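Local coordinates for fatty acid/retinol binding protein protein 7, isoform A, confirmed BY transcript evidence (PDB 2W9Y) that probably binds fatty acids such as oleic acid, and retinoids, as an all-helical lipid-binding protein of the nematode FAR family, at residues Leu80-Ala84 with Asp127-Leu131; Ser26-Glu31 with His59-Arg65; Tyr87-Leu91 with Leu116-Phe120. All blocks are in the same frame, centred on the assembly; numbering follows the deposited sequence. Where two conformers were deposited one is given.

Contact 1 of 3, residues Leu80-Ala84 with Asp127-Leu131; sequences LSPAA and DQAAL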
ATOM      1  N   LEU A  80      14.303  10.641  -5.912  1.00  9.91           N
ATOM      2  CA  LEU A  80      14.431  10.870  -4.485  1.00 11.19           C
ATOM      3  C   LEU A  80      15.842  10.611  -3.957  1.00 11.15           C
ATOM      4  O   LEU A  80      16.534   9.761  -4.506  1.00 12.38           O
ATOM      5  CB  LEU A  80      13.413  10.036  -3.689  1.00 10.22           C
ATOM      6  CG  LEU A  80      11.906  10.268  -3.901  1.00 10.17           C
ATOM      7  CD1 LEU A  80      11.052   9.293  -3.043  1.00 10.33           C
ATOM      8  CD2 LEU A  80      11.552  11.736  -3.564  1.00 12.38           C
ATOM      9  N   SER A  81      16.215  11.331  -2.884  1.00 10.39           N
ATOM     10  CA  SER A  81      17.484  11.170  -2.170  1.00 10.57           C
ATOM     11  C   SER A  81      17.440   9.854  -1.385  1.00 10.14           C
ATOM     12  O   SER A  81      16.363   9.318  -1.163  1.00 10.33           O
ATOM     13  CB  SER A  81      17.582  12.282  -1.149  1.00  9.82           C
ATOM     14  OG  SER A  81      16.722  11.993   0.009  1.00 11.17           O
ATOM     15  N   PRO A  82      18.601   9.351  -0.932  1.00 10.55           N
ATOM     16  CA  PRO A  82      18.683   8.086  -0.202  1.00 11.13           C
ATOM     17  C   PRO A  82      17.797   8.086   0.994  1.00  9.41           C
ATOM     18  O   PRO A  82      17.121   7.066   1.229  1.00  9.89           O
ATOM     19  CB  PRO A  82      20.173   8.004   0.200  1.00 11.38           C
ATOM     20  CG  PRO A  82      20.848   8.723  -0.965  1.00 12.56           C
ATOM     21  CD  PRO A  82      19.914   9.789  -1.431  1.00 10.92           C
ATOM     22  N   ALA A  83      17.709   9.209   1.705  1.00  9.41           N
ATOM     23  CA  ALA A  83      16.889   9.290   2.933  1.00  9.14           C
ATOM     24  C   ALA A  83      15.407   9.255   2.614  1.00  9.25           C
ATOM     25  O   ALA A  83      14.605   8.600   3.321  1.00  8.74           O
ATOM     26  CB  ALA A  83      17.180  10.583   3.727  1.00  9.23           C
ATOM     27  N   ALA A  84      15.028   9.975   1.566  1.00  8.66           N
ATOM     28  CA  ALA A  84      13.620  10.019   1.193  1.00  9.27           C
ATOM     29  C   ALA A  84      13.153   8.692   0.656  1.00  9.07           C
ATOM     30  O   ALA A  84      11.973   8.315   0.898  1.00  9.48           O
ATOM     31  CB  ALA A  84      13.410  11.150   0.167  1.00 10.23           C
ATOM     32  N   ASP A 127      13.661  17.141   1.430  1.00 12.15           N
ATOM     33  CA  ASP A 127      13.129  15.783   1.294  1.00 11.28           C
ATOM     34  C   ASP A 127      11.594  15.743   1.464  1.00 10.33           C
ATOM     35  O   ASP A 127      10.921  14.946   0.811  1.00  9.44           O
ATOM     36  CB  ASP A 127      13.740  14.805   2.305  1.00 10.36           C
ATOM     37  CG  ASP A 127      15.106  14.289   1.860  1.00 11.98           C
ATOM     38  OD1 ASP A 127      15.440  14.290   0.643  1.00 15.24           O
ATOM     39  OD2 ASP A 127      15.889  13.877   2.714  1.00 15.31           O
ATOM     40  N   GLN A 128      11.056  16.609   2.310  1.00  9.71           N
ATOM     41  CA  GLN A 128       9.586  16.631   2.546  1.00  9.77           C
ATOM     42  C   GLN A 128       8.992  17.156   1.250  1.00 10.36           C
ATOM     43  O   GLN A 128       7.996  16.648   0.808  1.00 10.31           O
ATOM     44  CB  GLN A 128       9.249  17.608   3.667  1.00 10.33           C
ATOM     45  CG  GLN A 128       9.668  17.109   5.107  1.00  8.92           C
ATOM     46  CD  GLN A 128       9.396  18.126   6.173  1.00 18.21           C
ATOM     47  OE1 GLN A 128       9.377  19.340   5.887  1.00 20.79           O
ATOM     48  NE2 GLN A 128       9.216  17.678   7.421  1.00 19.00           N
ATOM     49  N   ALA A 129       9.604  18.185   0.653  1.00 10.33           N
ATOM     50  CA  ALA A 129       9.023  18.788  -0.562  1.00  9.60           C
ATOM     51  C   ALA A 129       9.100  17.760  -1.726  1.00  9.53           C
ATOM     52  O   ALA A 129       8.185  17.627  -2.541  1.00 10.25           O
ATOM     53  CB  ALA A 129       9.739  20.058  -0.950  1.00  9.78           C
ATOM     54  N   ALA A 130      10.185  17.016  -1.791  1.00  9.40           N
ATOM     55  CA  ALA A 130      10.348  16.028  -2.873  1.00  8.83           C
ATOM     56  C   ALA A 130       9.316  14.871  -2.773  1.00  8.40           C
ATOM     57  O   ALA A 130       8.810  14.347  -3.822  1.00  6.57           O
ATOM     58  CB  ALA A 130      11.750  15.473  -2.873  1.00 10.52           C
ATOM     59  N   LEU A 131       9.129  14.377  -1.537  1.00  7.54           N
ATOM     60  CA  LEU A 131       8.116  13.380  -1.269  1.00  7.25           C
ATOM     61  C   LEU A 131       6.729  13.876  -1.652  1.00  8.39           C
ATOM     62  O   LEU A 131       5.926  13.107  -2.237  1.00  8.53           O
ATOM     63  CB  LEU A 131       8.138  12.941   0.212  1.00  7.04           C
ATOM     64  CG  LEU A 131       9.292  11.952   0.590  1.00  7.45           C
ATOM     65  CD1 LEU A 131       9.662  11.896   2.147  1.00 10.19           C
ATOM     66  CD2 LEU A 131       9.134  10.533   0.012  1.00  8.20           C
TER
HETATM   67  O   HOH W   1      14.461  13.571  -1.911  1.00 11.95           O

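Contact 2 of 3, residues Ser26-Glu31 with His59-Arg65; sequences SITADE and HPELGKR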
ATOM      1  N   SER A  26     -11.962  -1.867  -6.148  1.00 19.02           N
ATOM      2  CA  SER A  26     -12.320  -2.625  -7.312  1.00 17.81           C
ATOM      3  C   SER A  26     -12.628  -4.075  -6.960  1.00 17.81           C
ATOM      4  O   SER A  26     -13.279  -4.746  -7.766  1.00 18.44           O
ATOM      5  CB  SER A  26     -11.214  -2.563  -8.378  1.00 17.57           C
ATOM      6  OG  SER A  26     -10.191  -3.546  -8.163  1.00 15.62           O
ATOM      7  N   ILE A  27     -12.149  -4.583  -5.809  1.00 16.55           N
ATOM      8  CA  ILE A  27     -12.230  -6.004  -5.477  1.00 15.33           C
ATOM      9  C   ILE A  27     -13.698  -6.389  -5.337  1.00 15.16           C
ATOM     10  O   ILE A  27     -14.405  -5.819  -4.506  1.00 14.89           O
ATOM     11  CB  ILE A  27     -11.562  -6.313  -4.093  1.00 14.80           C
ATOM     12  CG1 ILE A  27     -10.068  -5.978  -4.091  1.00 15.74           C
ATOM     13  CG2 ILE A  27     -11.706  -7.784  -3.696  1.00 16.50           C
ATOM     14  CD1 ILE A  27      -9.355  -6.415  -5.354  1.00 16.41           C
ATOM     15  N   THR A  28     -14.137  -7.363  -6.130  1.00 14.32           N
ATOM     16  CA  THR A  28     -15.518  -7.867  -6.078  1.00 15.39           C
ATOM     17  C   THR A  28     -15.656  -8.920  -4.991  1.00 15.02           C
ATOM     18  O   THR A  28     -14.658  -9.381  -4.402  1.00 14.77           O
ATOM     19  CB  THR A  28     -15.894  -8.538  -7.422  1.00 15.45           C
ATOM     20  OG1 THR A  28     -14.980  -9.616  -7.664  1.00 16.88           O
ATOM     21  CG2 THR A  28     -15.850  -7.581  -8.605  1.00 16.23           C
ATOM     22  N   ALA A  29     -16.889  -9.374  -4.750  1.00 14.56           N
ATOM     23  CA  ALA A  29     -17.101 -10.283  -3.647  1.00 15.24           C
ATOM     24  C   ALA A  29     -16.437 -11.607  -3.970  1.00 14.46           C
ATOM     25  O   ALA A  29     -15.970 -12.314  -3.035  1.00 15.19           O
ATOM     26  CB  ALA A  29     -18.617 -10.507  -3.395  1.00 16.85           C
ATOM     27  N   ASP A  30     -16.395 -11.968  -5.256  1.00 12.38           N
ATOM     28  CA  ASP A  30     -15.736 -13.268  -5.587  1.00 13.97           C
ATOM     29  C   ASP A  30     -14.196 -13.168  -5.675  1.00 13.31           C
ATOM     30  O   ASP A  30     -13.497 -14.196  -5.541  1.00 12.68           O
ATOM     31  CB  ASP A  30     -16.281 -13.894  -6.869  1.00 14.24           C
ATOM     32  CG  ASP A  30     -15.963 -13.080  -8.086  1.00 18.40           C
ATOM     33  OD1 ASP A  30     -16.465 -11.963  -8.174  1.00 21.29           O
ATOM     34  OD2 ASP A  30     -15.177 -13.529  -8.958  1.00 23.25           O
ATOM     35  N   GLU A  31     -13.686 -11.940  -5.832  1.00 12.38           N
ATOM     36  CA  GLU A  31     -12.222 -11.694  -5.854  1.00 12.82           C
ATOM     37  C   GLU A  31     -11.531 -11.696  -4.492  1.00 13.62           C
ATOM     38  O   GLU A  31     -10.395 -12.183  -4.350  1.00 11.27           O
ATOM     39  CB  GLU A  31     -11.934 -10.392  -6.567  1.00 13.53           C
ATOM     40  CG  GLU A  31     -12.106 -10.529  -8.119  1.00 16.37           C
ATOM     41  CD  GLU A  31     -12.162  -9.180  -8.784  1.00 18.42           C
ATOM     42  OE1 GLU A  31     -12.106  -8.141  -8.086  1.00 17.51           O
ATOM     43  OE2 GLU A  31     -12.246  -9.106 -10.026  1.00 19.92           O
ATOM     44  N   HIS A  59      -6.464 -16.227 -10.734  1.00 16.58           N
ATOM     45  CA  HIS A  59      -7.344 -15.207 -11.283  1.00 14.83           C
ATOM     46  C   HIS A  59      -6.475 -14.180 -12.064  1.00 14.66           C
ATOM     47  O   HIS A  59      -5.916 -13.224 -11.470  1.00 13.89           O
ATOM     48  CB  HIS A  59      -8.042 -14.483 -10.141  1.00 14.06           C
ATOM     49  CG  HIS A  59      -9.249 -13.724 -10.585  1.00 13.63           C
ATOM     50  ND1 HIS A  59      -9.180 -12.654 -11.453  1.00 14.14           N
ATOM     51  CD2 HIS A  59     -10.562 -13.904 -10.312  1.00 12.49           C
ATOM     52  CE1 HIS A  59     -10.396 -12.187 -11.682  1.00 15.68           C
ATOM     53  NE2 HIS A  59     -11.257 -12.922 -10.991  1.00 14.62           N
ATOM     54  N   PRO A  60      -6.328 -14.390 -13.376  1.00 13.75           N
ATOM     55  CA  PRO A  60      -5.413 -13.594 -14.190  1.00 13.41           C
ATOM     56  C   PRO A  60      -5.704 -12.144 -14.063  1.00 13.46           C
ATOM     57  O   PRO A  60      -4.768 -11.351 -13.893  1.00 13.20           O
ATOM     58  CB  PRO A  60      -5.715 -14.073 -15.602  1.00 12.96           C
ATOM     59  CG  PRO A  60      -5.882 -15.560 -15.369  1.00 13.27           C
ATOM     60  CD  PRO A  60      -6.653 -15.676 -14.040  1.00 13.85           C
ATOM     61  N   GLU A  61      -6.981 -11.783 -14.154  1.00 12.62           N
ATOM     62  CA  GLU A  61      -7.350 -10.371 -14.192  1.00 14.65           C
ATOM     63  C   GLU A  61      -7.094  -9.669 -12.896  1.00 14.10           C
ATOM     64  O   GLU A  61      -6.674  -8.518 -12.886  1.00 14.19           O
ATOM     65  CB  GLU A  61      -8.850 -10.242 -14.518  1.00 16.50           C
ATOM     66  CG  GLU A  61      -9.159 -10.647 -15.931  1.00 21.80           C
ATOM     67  CD  GLU A  61      -8.784  -9.545 -16.851  1.00 26.66           C
ATOM     68  OE1 GLU A  61      -8.400  -8.476 -16.289  1.00 31.26           O
ATOM     69  OE2 GLU A  61      -8.880  -9.714 -18.088  1.00 26.22           O
ATOM     70  N   LEU A  62      -7.379 -10.352 -11.788  1.00 12.97           N
ATOM     71  CA  LEU A  62      -7.001  -9.833 -10.508  1.00 14.04           C
ATOM     72  C   LEU A  62      -5.485  -9.595 -10.411  1.00 13.41           C
ATOM     73  O   LEU A  62      -5.044  -8.553  -9.875  1.00 13.79           O
ATOM     74  CB  LEU A  62      -7.468 -10.803  -9.396  1.00 13.56           C
ATOM     75  CG  LEU A  62      -7.465 -10.308  -7.975  1.00 14.41           C
ATOM     76  CD1 LEU A  62      -8.226  -8.966  -7.921  1.00 12.21           C
ATOM     77  CD2 LEU A  62      -8.050 -11.396  -7.025  1.00  9.80           C
ATOM     78  N   GLY A  63      -4.684 -10.559 -10.877  1.00 12.82           N
ATOM     79  CA  GLY A  63      -3.216 -10.425 -10.815  1.00 12.56           C
ATOM     80  C   GLY A  63      -2.691  -9.281 -11.691  1.00 12.16           C
ATOM     81  O   GLY A  63      -1.734  -8.577 -11.338  1.00 11.91           O
ATOM     82  N   LYS A  64      -3.311  -9.109 -12.837  1.00 10.90           N
ATOM     83  CA  LYS A  64      -3.002  -7.957 -13.711  1.00 11.82           C
ATOM     84  C   LYS A  64      -3.226  -6.628 -12.945  1.00 11.70           C
ATOM     85  O   LYS A  64      -2.371  -5.710 -12.973  1.00 10.86           O
ATOM     86  CB  LYS A  64      -3.859  -7.987 -15.008  1.00 11.48           C
ATOM     87  CG  LYS A  64      -3.786  -6.706 -15.806  1.00 13.44           C
ATOM     88  CD  LYS A  64      -4.807  -6.595 -16.949  1.00 18.03           C
ATOM     89  CE  LYS A  64      -6.145  -6.018 -16.447  1.00 23.71           C
ATOM     90  NZ  LYS A  64      -5.980  -4.523 -16.355  1.00 29.14           N
ATOM     91  N   ARG A  65      -4.388  -6.517 -12.298  1.00 11.17           N
ATOM     92  CA  ARG A  65      -4.687  -5.303 -11.502  1.00 11.08           C
ATOM     93  C   ARG A  65      -3.701  -5.095 -10.314  1.00 12.13           C
ATOM     94  O   ARG A  65      -3.226  -3.956 -10.066  1.00 11.07           O
ATOM     95  CB  ARG A  65      -6.155  -5.308 -11.030  1.00 11.40           C
ATOM     96  CG  ARG A  65      -7.231  -4.970 -12.082  1.00 14.11           C
ATOM     97  CD  ARG A  65      -8.554  -4.791 -11.264  1.00 18.34           C
ATOM     98  NE  ARG A  65      -9.240  -6.024 -11.399  1.00 23.08           N
ATOM     99  CZ  ARG A  65     -10.073  -6.581 -10.548  1.00 23.37           C
ATOM    100  NH1 ARG A  65     -10.380  -6.058  -9.357  1.00 20.58           N
ATOM    101  NH2 ARG A  65     -10.606  -7.714 -10.948  1.00 27.79           N
TER
HETATM  102  O   HOH W   2     -13.547 -10.806 -11.520  1.00 26.09           O

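Contact 3 of 3, residues Tyr87-Leu91 with Leu116-Phe120; sequences YAKKL and LHQEF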
ATOM      1  N   TYR A  87      12.596   6.336   3.535  1.00  8.67           N
ATOM      2  CA  TYR A  87      11.295   6.685   4.090  1.00  9.52           C
ATOM      3  C   TYR A  87      10.150   6.126   3.268  1.00  8.45           C
ATOM      4  O   TYR A  87       9.208   5.501   3.807  1.00 10.01           O
ATOM      5  CB  TYR A  87      11.172   8.237   4.203  1.00  7.94           C
ATOM      6  CG  TYR A  87       9.816   8.627   4.814  1.00  9.51           C
ATOM      7  CD1 TYR A  87       9.585   8.570   6.206  1.00  8.48           C
ATOM      8  CD2 TYR A  87       8.729   8.997   3.990  1.00  7.76           C
ATOM      9  CE1 TYR A  87       8.281   8.853   6.742  1.00  8.78           C
ATOM     10  CE2 TYR A  87       7.474   9.260   4.499  1.00 10.37           C
ATOM     11  CZ  TYR A  87       7.277   9.209   5.893  1.00  9.97           C
ATOM     12  OH  TYR A  87       6.019   9.486   6.359  1.00 10.76           O
ATOM     13  N   ALA A  88      10.187   6.364   1.958  1.00  7.22           N
ATOM     14  CA  ALA A  88       9.105   5.870   1.098  1.00  8.90           C
ATOM     15  C   ALA A  88       8.905   4.330   1.110  1.00  9.33           C
ATOM     16  O   ALA A  88       7.779   3.869   1.071  1.00  9.08           O
ATOM     17  CB  ALA A  88       9.311   6.334  -0.325  1.00  9.49           C
ATOM     18  N   LYS A  89      10.000   3.566   1.147  1.00 10.18           N
ATOM     19  CA  LYS A  89       9.921   2.094   1.285  1.00 11.10           C
ATOM     20  C   LYS A  89       9.294   1.676   2.616  1.00 10.12           C
ATOM     21  O   LYS A  89       8.565   0.711   2.656  1.00 10.69           O
ATOM     22  CB  LYS A  89      11.309   1.460   1.184  1.00 11.42           C
ATOM     23  CG  LYS A  89      11.817   1.638  -0.226  1.00 16.28           C
ATOM     24  CD  LYS A  89      13.229   1.108  -0.377  1.00 23.20           C
ATOM     25  CE  LYS A  89      13.610   0.992  -1.826  1.00 26.31           C
ATOM     26  NZ  LYS A  89      15.015   0.495  -1.905  1.00 30.56           N
ATOM     27  N   LYS A  90       9.567   2.416   3.677  1.00  9.33           N
ATOM     28  CA  LYS A  90       8.856   2.163   4.966  1.00  9.52           C
ATOM     29  C   LYS A  90       7.365   2.488   4.857  1.00  9.60           C
ATOM     30  O   LYS A  90       6.536   1.754   5.442  1.00  9.22           O
ATOM     31  CB  LYS A  90       9.441   2.991   6.092  1.00 12.86           C
ATOM     32  CG  LYS A  90      10.809   2.460   6.585  1.00 16.03           C
ATOM     33  CD  LYS A  90      11.685   3.615   7.164  1.00 27.65           C
ATOM     34  CE  LYS A  90      11.489   3.839   8.648  1.00 31.71           C
ATOM     35  NZ  LYS A  90      12.237   5.113   9.111  1.00 35.74           N
ATOM     36  N   LEU A  91       7.034   3.564   4.122  1.00  7.23           N
ATOM     37  CA  LEU A  91       5.643   3.923   3.934  1.00  8.19           C
ATOM     38  C   LEU A  91       4.922   2.785   3.152  1.00 10.05           C
ATOM     39  O   LEU A  91       3.885   2.278   3.598  1.00 10.13           O
ATOM     40  CB  LEU A  91       5.551   5.292   3.263  1.00  8.22           C
ATOM     41  CG  LEU A  91       4.146   5.867   2.997  1.00  8.25           C
ATOM     42  CD1 LEU A  91       4.257   7.375   2.771  1.00 10.76           C
ATOM     43  CD2 LEU A  91       3.449   5.209   1.750  1.00  8.25           C
ATOM     44  N   LEU A 116       5.463   6.763  11.079  1.00  7.13           N
ATOM     45  CA  LEU A 116       5.678   7.425   9.796  1.00  9.20           C
ATOM     46  C   LEU A 116       5.439   8.908   9.775  1.00  8.79           C
ATOM     47  O   LEU A 116       6.155   9.670   9.098  1.00  7.55           O
ATOM     48  CB  LEU A 116       4.757   6.803   8.721  1.00  9.89           C
ATOM     49  CG  LEU A 116       5.233   5.464   8.183  1.00 12.35           C
ATOM     50  CD1 LEU A 116       4.035   4.898   7.334  1.00 16.20           C
ATOM     51  CD2 LEU A 116       6.486   5.666   7.376  1.00 13.22           C
ATOM     52  N   HIS A 117       4.364   9.324  10.420  1.00  8.13           N
ATOM     53  CA  HIS A 117       4.098  10.772  10.518  1.00  8.51           C
ATOM     54  C   HIS A 117       5.205  11.478  11.311  1.00  9.50           C
ATOM     55  O   HIS A 117       5.631  12.570  10.942  1.00  9.47           O
ATOM     56  CB  HIS A 117       2.753  11.007  11.189  1.00  7.57           C
ATOM     57  CG  HIS A 117       2.335  12.450  11.265  1.00 12.22           C
ATOM     58  ND1 HIS A 117       2.026  13.197  10.151  1.00 14.58           N
ATOM     59  CD2 HIS A 117       2.235  13.301  12.322  1.00 13.86           C
ATOM     60  CE1 HIS A 117       1.725  14.435  10.519  1.00 16.32           C
ATOM     61  NE2 HIS A 117       1.801  14.515  11.831  1.00 16.52           N
ATOM     62  N   GLN A 118       5.595  10.899  12.443  1.00  8.39           N
ATOM     63  CA  GLN A 118       6.666  11.516  13.261  1.00  7.74           C
ATOM     64  C   GLN A 118       7.964  11.628  12.424  1.00  8.81           C
ATOM     65  O   GLN A 118       8.655  12.678  12.407  1.00  9.78           O
ATOM     66  CB  GLN A 118       6.868  10.683  14.532  1.00  6.89           C
ATOM     67  CG  GLN A 118       7.731  11.344  15.621  1.00  5.00           C
ATOM     68  CD  GLN A 118       9.217  10.934  15.514  1.00  8.04           C
ATOM     69  OE1 GLN A 118       9.673  10.315  14.527  1.00  9.63           O
ATOM     70  NE2 GLN A 118       9.964  11.267  16.541  1.00  6.80           N
ATOM     71  N   GLU A 119       8.273  10.576  11.667  1.00  8.64           N
ATOM     72  CA  GLU A 119       9.513  10.524  10.917  0.50  9.99           C
ATOM     73  C   GLU A 119       9.522  11.543   9.810  1.00 10.28           C
ATOM     74  O   GLU A 119      10.586  12.114   9.458  1.00 11.41           O
ATOM     75  CB  GLU A 119       9.700   9.128  10.334  0.50 10.39           C
ATOM     76  CG  GLU A 119      10.059   8.070  11.393  0.50 13.68           C
ATOM     77  CD  GLU A 119       9.974   6.649  10.862  0.50 15.98           C
ATOM     78  OE1 GLU A 119       8.842   6.156  10.605  0.50 19.47           O
ATOM     79  OE2 GLU A 119      11.030   6.007  10.703  0.50 20.77           O
ATOM     80  N   PHE A 120       8.348  11.770   9.225  1.00 10.09           N
ATOM     81  CA  PHE A 120       8.262  12.686   8.068  1.00  8.87           C
ATOM     82  C   PHE A 120       8.651  14.065   8.561  1.00 10.39           C
ATOM     83  O   PHE A 120       9.337  14.868   7.878  1.00  8.73           O
ATOM     84  CB  PHE A 120       6.831  12.702   7.517  1.00  7.24           C
ATOM     85  CG  PHE A 120       6.660  13.623   6.357  1.00  8.11           C
ATOM     86  CD1 PHE A 120       7.073  13.223   5.107  1.00  8.01           C
ATOM     87  CD2 PHE A 120       6.205  14.927   6.557  1.00  8.77           C
ATOM     88  CE1 PHE A 120       6.934  14.084   3.965  1.00  8.92           C
ATOM     89  CE2 PHE A 120       6.078  15.819   5.475  1.00 12.08           C
ATOM     90  CZ  PHE A 120       6.458  15.399   4.167  1.00 11.34           C
TER

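Contact 1 of 3, residues Leu80-Ala84 with Asp127-Leu131
Asp127 turns its carboxylate onto the first turn of helix 82-104, overlapping Ser81, Ala83 and Ala84. Ser81 is the N-cap of that helix: its OG accepts from Ala84 N at 3.1 Å and donates to Asp127 OD1 at 2.7 Å, so the capping hydroxyl is held from helix 125-134. The acid lies beside Ala83 and Ala84, with Asp127 OD2 3.7 Å from Ala83 CB, at the helix start where backbone NH groups lack intrahelical acceptors. One turn beyond Asp127 on helix 125-134 the joint becomes apolar: Leu80, in the loop just before the cap, reaches Ala130 CB with its CD2 (3.8 Å) and Leu131 CD2 with its CD1 (3.8 Å), while Ala84 CB sits 4.2 Å from Leu131 CG. Leu131 continues inward to Tyr87 and Phe140, linking the capped end to the helical interior. A water completes the polar side, accepting from Ser81 N at 3.0 Å and donating to Asp127 OD1 at 2.8 Å.

Contact 2 of 3, residues Ser26-Glu31 with His59-Arg65
Glu31 and Arg65 bury the most surface here, followed by Leu62, and the first two form a two-pronged salt bridge, between a buried acid on a loop and a partly exposed base in the first turns of helix 60-75. The guanidinium meets the carboxylate side by side: Arg65 NH2 donates to Glu31 OE2 at a very short 2.3 Å, and Arg65 NH1 to Glu31 OE1 at 3.0 Å. Arg65 NH1 also donates to Ser26 OG at 2.8 Å, so one arginine spans both ends of the loop segment. The acid is fixed from its own side too. Thr28 N donates to Glu31 OE1 at 2.9 Å, and Glu31 N returns a bond to Thr28 OG1 at 3.2 Å, the second of these forming an ST motif. Water joins Glu31 OE2 (2.6 Å) to His59 NE2 (3.2 Å). His59 is itself the N-cap of helix 60-75, its ND1 accepting from Leu62 N at 2.9 Å. Leu62 supplies the apolar part, its CD1 3.8 Å from Ile27 CD1; its CD2 lies against the backbone, 3.6 Å from Glu31 O. The contact thus ties the turn between helices 18-26 and 32-39 to the start of helix 60-75, with Leu62 reaching Phe23 on the first of these helices and Val34 and Leu35 on the second.

Contact 3 of 3, residues Tyr87-Leu91 with Leu116-Phe120
Leu116 opens the contact between two nearly antiparallel helix segments, whose axes approach to 11.1 Å at 166°. Its CD2 lies 3.7 Å from Tyr87 CE1 and 4.2 Å from Leu91 CB, lodging between these two residues, and its carbonyl O accepts a 2.7 Å hydrogen bond from Tyr87 OH. That oxygen also accepts from Phe120 N at 3.0 Å, so the tyrosine adds a second donor to an ordinary helical bond. His117 turns away from helix 82-104, and its ND1 is hydrogen-bonded to the C-terminal carboxylate of Phe140. At Glu119 the chain faces helix 82-104 again: CB lies 3.9 Å from Tyr87 CE1, at the ring edge, and OE2 forms an unusually short salt bridge with Lys90 NZ at 2.2 Å, in one of two deposited conformers. Phe120 ends the segment with CB 3.5 Å from Tyr87 OH; the two rings meet obliquely, their centroids 5.9 Å apart, and Phe120 also stacks on Phe140. Tyr87 thus combines two kinds of contact, its ring packing against leucine and phenylalanine side chains and its hydroxyl bonding a backbone carbonyl, while the charged pair remains at the more exposed margin of this helix-helix interface.

Contacts 1 and 3 share helix 82-104 and touch each other: their apolar sides join at the buried Leu131 and Tyr87, with Leu131 CD1 3.6 Å from Tyr87 CD2, and Gln128 NE2 lies 2.8 Å from Phe120 O, a probable hydrogen bond. Together they set helices 111-121 and 125-134 against successive turns of that helix. Contact 2 lies on the opposite side of the chain's centre, 33 Å from contact 1 and 29 Å from contact 3 between centres. All three are partly buried, but contact 2 pairs a buried Glu31 with a partly exposed Arg65, contact 3 an exposed Lys90 with a partly exposed Glu119. Contact 1 has no ion pair; its one direct hydrogen bond joins the capping hydroxyl to an aspartate carboxylate.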